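Local coordinates for protein Ptr necrosis toxin (Pyrenophora tritici-repentis, PDB 1ZLD) that probably acts as a host-selective necrosis toxin of the fungus, its RGD-containing C-terminal domain folding as a beta-sandwich, at residues W38-I44 with R113-E117; I24-I28 with G47-V51. Where two conformers were deposited one is given. Residues are numbered along the deposited sequence.

Interaction 1. Residues W38-I44 with R113-E117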
ATOM      1  N   TRP A  38       1.919  -9.427   1.457  1.00 11.81           N
ATOM      2  CA  TRP A  38       0.788  -9.830   0.618  1.00 11.51           C
ATOM      3  C   TRP A  38       1.329 -10.420  -0.689  1.00 13.07           C
ATOM      4  O   TRP A  38       2.276  -9.873  -1.258  1.00 14.33           O
ATOM      5  CB  TRP A  38      -0.019  -8.581   0.245  1.00 13.26           C
ATOM      6  CG  TRP A  38      -0.845  -7.975   1.362  1.00 12.89           C
ATOM      7  CD1 TRP A  38      -2.187  -8.104   1.526  1.00 14.02           C
ATOM      8  CD2 TRP A  38      -0.390  -7.117   2.430  1.00 10.27           C
ATOM      9  NE1 TRP A  38      -2.598  -7.412   2.645  1.00 13.37           N
ATOM     10  CE2 TRP A  38      -1.525  -6.773   3.200  1.00 12.32           C
ATOM     11  CE3 TRP A  38       0.865  -6.563   2.783  1.00 10.77           C
ATOM     12  CZ2 TRP A  38      -1.451  -5.962   4.349  1.00 11.41           C
ATOM     13  CZ3 TRP A  38       0.950  -5.761   3.936  1.00 11.60           C
ATOM     14  CH2 TRP A  38      -0.204  -5.458   4.699  1.00 10.77           C
ATOM     15  N   GLU A  39       0.711 -11.501  -1.163  1.00 13.97           N
ATOM     16  CA  GLU A  39       0.945 -11.919  -2.561  1.00 12.74           C
ATOM     17  C   GLU A  39      -0.186 -11.316  -3.386  1.00 17.35           C
ATOM     18  O   GLU A  39      -1.342 -11.779  -3.306  1.00 20.04           O
ATOM     19  CB  GLU A  39       1.038 -13.446  -2.674  1.00 16.77           C
ATOM     20  CG  GLU A  39       2.252 -14.013  -1.924  1.00 18.23           C
ATOM     21  CD  GLU A  39       2.354 -15.537  -1.920  1.00 27.67           C
ATOM     22  OE1 GLU A  39       1.494 -16.220  -2.513  1.00 29.68           O
ATOM     23  OE2 GLU A  39       3.323 -16.058  -1.329  1.00 27.24           O
ATOM     24  N   LEU A  40       0.125 -10.302  -4.190  1.00 15.79           N
ATOM     25  CA  LEU A  40      -0.940  -9.625  -4.939  1.00 15.84           C
ATOM     26  C   LEU A  40      -1.283 -10.331  -6.237  1.00 17.00           C
ATOM     27  O   LEU A  40      -2.419 -10.228  -6.724  1.00 21.17           O
ATOM     28  CB  LEU A  40      -0.587  -8.154  -5.197  1.00 15.54           C
ATOM     29  CG  LEU A  40      -0.469  -7.296  -3.924  1.00 14.82           C
ATOM     30  CD1 LEU A  40      -0.143  -5.832  -4.309  1.00 18.48           C
ATOM     31  CD2 LEU A  40      -1.760  -7.333  -3.074  1.00 15.86           C
ATOM     32  N   ASN A  41      -0.316 -11.034  -6.820  1.00 18.11           N
ATOM     33  CA  ASN A  41      -0.626 -11.999  -7.897  1.00 20.05           C
ATOM     34  C   ASN A  41       0.483 -13.045  -7.930  1.00 21.77           C
ATOM     35  O   ASN A  41       1.302 -13.101  -6.995  1.00 22.11           O
ATOM     36  CB  ASN A  41      -0.838 -11.305  -9.272  1.00 20.80           C
ATOM     37  CG  ASN A  41       0.447 -10.681  -9.845  1.00 21.56           C
ATOM     38  OD1 ASN A  41       1.552 -10.951  -9.366  1.00 21.26           O
ATOM     39  ND2 ASN A  41       0.295  -9.841 -10.863  1.00 19.80           N
ATOM     40  N   ASN A  42       0.519 -13.876  -8.970  1.00 22.67           N
ATOM     41  CA  ASN A  42       1.514 -14.951  -9.024  1.00 26.29           C
ATOM     42  C   ASN A  42       2.969 -14.463  -9.126  1.00 32.83           C
ATOM     43  O   ASN A  42       3.902 -15.227  -8.885  1.00 28.61           O
ATOM     44  CB  ASN A  42       1.202 -15.926 -10.176  1.00 29.03           C
ATOM     45  CG  ASN A  42      -0.030 -16.778  -9.904  1.00 52.41           C
ATOM     46  OD1 ASN A  42      -0.441 -16.960  -8.752  1.00 45.50           O
ATOM     47  ND2 ASN A  42      -0.619 -17.315 -10.966  1.00 52.82           N
ATOM     48  N   PHE A  43       3.153 -13.188  -9.464  1.00 21.65           N
ATOM     49  CA  PHE A  43       4.478 -12.657  -9.763  1.00 21.88           C
ATOM     50  C   PHE A  43       4.970 -11.682  -8.694  1.00 19.03           C
ATOM     51  O   PHE A  43       6.172 -11.506  -8.539  1.00 19.78           O
ATOM     52  CB  PHE A  43       4.468 -11.934 -11.122  1.00 18.72           C
ATOM     53  CG  PHE A  43       4.052 -12.823 -12.278  1.00 25.63           C
ATOM     54  CD1 PHE A  43       4.930 -13.740 -12.808  1.00 29.05           C
ATOM     55  CD2 PHE A  43       2.773 -12.733 -12.815  1.00 31.03           C
ATOM     56  CE1 PHE A  43       4.544 -14.579 -13.863  1.00 32.69           C
ATOM     57  CE2 PHE A  43       2.375 -13.552 -13.884  1.00 35.64           C
ATOM     58  CZ  PHE A  43       3.263 -14.472 -14.402  1.00 39.72           C
ATOM     59  N   ILE A  44       4.048 -11.037  -7.970  1.00 15.81           N
ATOM     60  CA  ILE A  44       4.397  -9.885  -7.145  1.00 14.57           C
ATOM     61  C   ILE A  44       4.000 -10.094  -5.693  1.00 16.83           C
ATOM     62  O   ILE A  44       2.844 -10.376  -5.385  1.00 16.47           O
ATOM     63  CB  ILE A  44       3.746  -8.601  -7.706  1.00 14.37           C
ATOM     64  CG1 ILE A  44       4.354  -8.311  -9.090  1.00 15.24           C
ATOM     65  CG2 ILE A  44       3.912  -7.430  -6.711  1.00 14.38           C
ATOM     66  CD1 ILE A  44       3.712  -7.149  -9.837  1.00 18.25           C
ATOM     67  N   ARG A 113      -5.711   1.263   1.245  1.00 13.30           N
ATOM     68  CA  ARG A 113      -5.705   0.096   0.364  1.00 12.51           C
ATOM     69  C   ARG A 113      -4.544   0.142  -0.615  1.00 15.80           C
ATOM     70  O   ARG A 113      -4.038   1.224  -0.940  1.00 13.96           O
ATOM     71  CB  ARG A 113      -7.000   0.064  -0.469  0.60 14.78           C
ATOM     72  CG  ARG A 113      -8.315  -0.042   0.305  0.60 16.43           C
ATOM     73  CD  ARG A 113      -8.507  -1.362   1.017  0.60 28.50           C
ATOM     74  NE  ARG A 113      -9.795  -1.395   1.696  0.60 31.01           N
ATOM     75  CZ  ARG A 113      -9.985  -1.114   2.981  0.60 20.95           C
ATOM     76  NH1 ARG A 113     -11.220  -1.161   3.452  0.60 21.07           N
ATOM     77  NH2 ARG A 113      -8.965  -0.776   3.788  0.60 15.09           N
ATOM     78  N   MET A 114      -4.129  -1.027  -1.112  1.00 10.74           N
ATOM     79  CA  MET A 114      -3.239  -1.051  -2.271  1.00  9.61           C
ATOM     80  C   MET A 114      -3.748  -2.047  -3.271  1.00 13.93           C
ATOM     81  O   MET A 114      -4.528  -2.945  -2.931  1.00 14.21           O
ATOM     82  CB  MET A 114      -1.802  -1.367  -1.875  1.00 10.58           C
ATOM     83  CG  MET A 114      -1.581  -2.815  -1.440  1.00 10.72           C
ATOM     84  SD  MET A 114       0.137  -2.958  -0.838  1.00 12.97           S
ATOM     85  CE  MET A 114       0.057  -4.601  -0.144  1.00 11.56           C
ATOM     86  N   GLN A 115      -3.354  -1.870  -4.521  1.00 12.41           N
ATOM     87  CA  GLN A 115      -3.745  -2.799  -5.586  1.00 13.31           C
ATOM     88  C   GLN A 115      -2.740  -2.699  -6.725  1.00 15.15           C
ATOM     89  O   GLN A 115      -2.044  -1.685  -6.861  1.00 14.70           O
ATOM     90  CB  GLN A 115      -5.128  -2.434  -6.126  1.00 13.29           C
ATOM     91  CG  GLN A 115      -5.122  -1.078  -6.882  1.00 13.24           C
ATOM     92  CD  GLN A 115      -6.510  -0.528  -7.066  1.00 16.54           C
ATOM     93  OE1 GLN A 115      -7.001   0.182  -6.202  1.00 19.13           O
ATOM     94  NE2 GLN A 115      -7.154  -0.861  -8.191  1.00 20.64           N
ATOM     95  N   LEU A 116      -2.657  -3.753  -7.536  1.00 14.59           N
ATOM     96  CA  LEU A 116      -1.872  -3.681  -8.779  1.00 13.51           C
ATOM     97  C   LEU A 116      -2.698  -3.048  -9.873  1.00 17.98           C
ATOM     98  O   LEU A 116      -3.925  -3.235  -9.903  1.00 21.56           O
ATOM     99  CB  LEU A 116      -1.462  -5.085  -9.214  1.00 16.29           C
ATOM    100  CG  LEU A 116      -0.502  -5.795  -8.261  1.00 15.93           C
ATOM    101  CD1 LEU A 116      -0.235  -7.211  -8.773  1.00 18.53           C
ATOM    102  CD2 LEU A 116       0.820  -5.005  -8.149  1.00 15.82           C
ATOM    103  N   GLU A 117      -2.048  -2.321 -10.790  1.00 15.13           N
ATOM    104  CA  GLU A 117      -2.745  -1.768 -11.968  1.00 17.35           C
ATOM    105  C   GLU A 117      -3.270  -2.886 -12.892  1.00 25.14           C
ATOM    106  O   GLU A 117      -4.402  -2.817 -13.402  1.00 28.22           O
ATOM    107  CB  GLU A 117      -1.817  -0.811 -12.751  1.00 20.00           C
ATOM    108  CG  GLU A 117      -2.400  -0.060 -13.930  0.50 21.92           C
ATOM    109  CD  GLU A 117      -1.351   0.811 -14.630  0.50 29.43           C
ATOM    110  OE1 GLU A 117      -0.145   0.451 -14.642  0.50 25.46           O
ATOM    111  OE2 GLU A 117      -1.726   1.869 -15.170  0.50 40.92           O
TER
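This contact closes one end of the beta-sandwich, where the turn between strands 35-39 and 44-52 of one sheet meets the end of strand 112-116 of the other. No hydrogen bond crosses the gap; the two sheets meet here through apolar side chains. Met114 and Leu116, alternate residues on their strand, both point toward segment 38-44, whereas Gln115 between them points away and pairs with Gln21. The extended Met114 side chain brings CE to 3.6 Å from Trp38 CE3, oblique to the indole, and to 4.3 Å from Leu40 CD1. Leu116 sits further along: its CD1 lies 3.7 Å from Leu40 CB, and its CD2 lies 4.0 Å from Ile44 CD1. The turn also has hydrogen bonds of its own. Leu40 N donates to Ile44 O at 3.0 Å, and Asn41 OD1 accepts from Phe43 N at 2.8 Å, an Asx turn, and from Ile44 N at 2.9 Å. That leaves the amide nitrogen of Asn41 beside the leucine, with ND2 3.4 Å from Leu116 CD1.

Interaction 2. Residues I24-I28 with G47-V51; sequences IDSVI and GLNRV
In this beta-sandwich a single helical turn, residues 25-28, packs against the inner side of strand 44-52, with Val27, Leu48 and Arg50 supplying most of the buried surface. Ile24 occupies the N-cap position, and its carbonyl O accepts from Val27 N and Ile28 N, both at 3.1 Å. Segment 47-51 is extended from Gly47 to Arg50, with phi/psi of -122/141 at Leu48 and -79/104 at Arg50, so these two alternate residues both face the helix while Asn49 points away, its ND2 bonded to Ala34 O. The closest CA pair is Val27 and Arg50, 6.1 Å apart.

Val27, with chi1 t (177°), points at the strand and sets CG1 3.8 Å from Leu48 CB and 3.9 Å from Asn49 N. Leu48 takes the mt rotamer and reaches back to the start of the helix, where its CD1 lies 3.6 Å from Ile24 CB. Trp38 of the adjoining strand also touches Ile24, Val27 and Leu48, making this packing part of the core between the sheets.

Arg50 provides the polar half. Its chain runs out through chi1 and chi2 both t, then bends at chi3 (-77°) and chi4 (-74°), bringing the guanidinium to the last carbonyl of the helix. NH2 also bonds Ile103 O and NH1 bonds Asn52 O, so this buried charged group is tied to three backbone carbonyls. Ile28 O lies at the edge of the guanidinium, near its plane, accepting from Arg50 NH2 at 2.8 Å and weakly from Arg50 NE at 3.3 Å.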
ATOM      1  N   ILE A  24      -4.623  -2.344   3.948  1.00 11.77           N
ATOM      2  CA  ILE A  24      -3.261  -2.246   4.512  1.00 10.55           C
ATOM      3  C   ILE A  24      -3.199  -1.467   5.830  1.00 10.95           C
ATOM      4  O   ILE A  24      -2.115  -1.089   6.269  1.00 11.43           O
ATOM      5  CB  ILE A  24      -2.282  -1.709   3.439  1.00 11.95           C
ATOM      6  CG1 ILE A  24      -2.718  -0.318   2.914  1.00 11.53           C
ATOM      7  CG2 ILE A  24      -2.191  -2.724   2.279  1.00 12.13           C
ATOM      8  CD1 ILE A  24      -1.593   0.404   2.120  1.00 11.84           C
ATOM      9  N   ASP A  25      -4.362  -1.286   6.467  1.00 11.71           N
ATOM     10  CA  ASP A  25      -4.426  -0.548   7.736  1.00 14.48           C
ATOM     11  C   ASP A  25      -3.574  -1.211   8.824  1.00 14.21           C
ATOM     12  O   ASP A  25      -3.087  -0.508   9.704  1.00 14.87           O
ATOM     13  CB  ASP A  25      -5.863  -0.411   8.264  1.00 14.26           C
ATOM     14  CG  ASP A  25      -6.624   0.712   7.622  1.00 17.11           C
ATOM     15  OD1 ASP A  25      -6.014   1.516   6.870  1.00 17.07           O
ATOM     16  OD2 ASP A  25      -7.849   0.856   7.841  1.00 21.10           O
ATOM     17  N   SER A  26      -3.367  -2.537   8.767  1.00 11.72           N
ATOM     18  CA  SER A  26      -2.579  -3.150   9.844  1.00 12.44           C
ATOM     19  C   SER A  26      -1.179  -2.545   9.961  1.00 11.96           C
ATOM     20  O   SER A  26      -0.618  -2.540  11.070  1.00 17.02           O
ATOM     21  CB  SER A  26      -2.416  -4.659   9.596  0.70 11.24           C
ATOM     22  OG  SER A  26      -1.684  -4.923   8.412  0.70 15.21           O
ATOM     23  N   VAL A  27      -0.621  -2.119   8.834  1.00 11.05           N
ATOM     24  CA  VAL A  27       0.719  -1.502   8.833  1.00 11.21           C
ATOM     25  C   VAL A  27       0.619   0.015   8.854  1.00 12.14           C
ATOM     26  O   VAL A  27       1.294   0.660   9.646  1.00 13.71           O
ATOM     27  CB  VAL A  27       1.536  -1.989   7.663  1.00 10.73           C
ATOM     28  CG1 VAL A  27       2.882  -1.317   7.623  1.00 12.00           C
ATOM     29  CG2 VAL A  27       1.727  -3.511   7.792  1.00 11.72           C
ATOM     30  N   ILE A  28      -0.227   0.592   7.993  1.00 12.61           N
ATOM     31  CA  ILE A  28      -0.298   2.052   7.966  1.00 14.05           C
ATOM     32  C   ILE A  28      -0.717   2.643   9.301  1.00 15.57           C
ATOM     33  O   ILE A  28      -0.133   3.663   9.745  1.00 16.65           O
ATOM     34  CB  ILE A  28      -1.247   2.551   6.834  1.00 11.86           C
ATOM     35  CG1 ILE A  28      -0.853   1.953   5.469  1.00 12.14           C
ATOM     36  CG2 ILE A  28      -1.236   4.092   6.800  1.00 17.46           C
ATOM     37  CD1 ILE A  28       0.619   2.221   5.022  1.00 13.99           C
ATOM     38  N   GLY A  47       5.725  -6.466   0.651  1.00 11.38           N
ATOM     39  CA  GLY A  47       5.810  -6.354   2.107  1.00 11.94           C
ATOM     40  C   GLY A  47       5.642  -4.884   2.474  1.00 14.64           C
ATOM     41  O   GLY A  47       6.115  -3.986   1.756  1.00 15.26           O
ATOM     42  N   LEU A  48       4.959  -4.625   3.583  1.00 11.19           N
ATOM     43  CA  LEU A  48       4.913  -3.252   4.106  1.00 10.12           C
ATOM     44  C   LEU A  48       5.460  -3.297   5.520  1.00 11.81           C
ATOM     45  O   LEU A  48       5.155  -4.221   6.275  1.00 11.60           O
ATOM     46  CB  LEU A  48       3.479  -2.710   4.173  1.00 10.43           C
ATOM     47  CG  LEU A  48       2.765  -2.588   2.818  1.00 10.94           C
ATOM     48  CD1 LEU A  48       1.317  -2.120   3.082  1.00 10.88           C
ATOM     49  CD2 LEU A  48       3.521  -1.651   1.846  1.00 11.57           C
ATOM     50  N   ASN A  49       6.236  -2.287   5.892  1.00  9.70           N
ATOM     51  CA  ASN A  49       6.803  -2.272   7.239  1.00 10.92           C
ATOM     52  C   ASN A  49       6.847  -0.828   7.692  1.00 11.08           C
ATOM     53  O   ASN A  49       7.479  -0.005   7.042  1.00 11.61           O
ATOM     54  CB  ASN A  49       8.231  -2.865   7.148  1.00 12.93           C
ATOM     55  CG  ASN A  49       9.035  -2.828   8.444  1.00 12.42           C
ATOM     56  OD1 ASN A  49      10.273  -2.898   8.363  1.00 13.94           O
ATOM     57  ND2 ASN A  49       8.391  -2.770   9.616  1.00 12.05           N
ATOM     58  N   ARG A  50       6.187  -0.516   8.802  1.00 11.10           N
ATOM     59  CA  ARG A  50       6.301   0.849   9.323  1.00 11.31           C
ATOM     60  C   ARG A  50       7.644   0.916  10.048  1.00 13.45           C
ATOM     61  O   ARG A  50       7.795   0.420  11.151  1.00 13.94           O
ATOM     62  CB  ARG A  50       5.131   1.206  10.226  1.00 12.55           C
ATOM     63  CG  ARG A  50       5.315   2.623  10.781  1.00 15.58           C
ATOM     64  CD  ARG A  50       4.114   3.192  11.544  1.00 16.84           C
ATOM     65  NE  ARG A  50       3.066   3.622  10.614  1.00 16.29           N
ATOM     66  CZ  ARG A  50       3.167   4.730   9.878  1.00 17.65           C
ATOM     67  NH1 ARG A  50       4.260   5.496   9.949  1.00 17.38           N
ATOM     68  NH2 ARG A  50       2.177   5.081   9.069  1.00 15.02           N
ATOM     69  N   VAL A  51       8.635   1.546   9.411  1.00 14.98           N
ATOM     70  CA  VAL A  51      10.008   1.512   9.959  1.00 14.07           C
ATOM     71  C   VAL A  51      10.256   2.553  11.034  1.00 18.20           C
ATOM     72  O   VAL A  51      11.184   2.413  11.845  1.00 19.57           O
ATOM     73  CB  VAL A  51      11.086   1.633   8.846  1.00 18.44           C
ATOM     74  CG1 VAL A  51      10.975   0.479   7.881  1.00 16.04           C
ATOM     75  CG2 VAL A  51      10.953   2.932   8.071  1.00 17.60           C
TER

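Overall arrangement
Interactions 1 and 2 lie side by side in the sandwich, their centres about 15 Å apart, and both use the sheet in which strands 35-39 and 44-52 are neighbours. Interaction 1 brings strand 112-116 of the opposing sheet to the turn between those strands and is partly buried; interaction 2 sets helix 25-28 against strand 44-52 and is more deeply buried. The first crosses by apolar packing alone, the second adds an arginine bonded to a helix carbonyl. Trp38 joins them, with CZ3 3.8 Å from Leu48 CD1 and CZ2 3.9 Å from Ile24 CG2, while Met114 CG lies 3.8 Å from Ile24 CG2, making one continuous apolar layer.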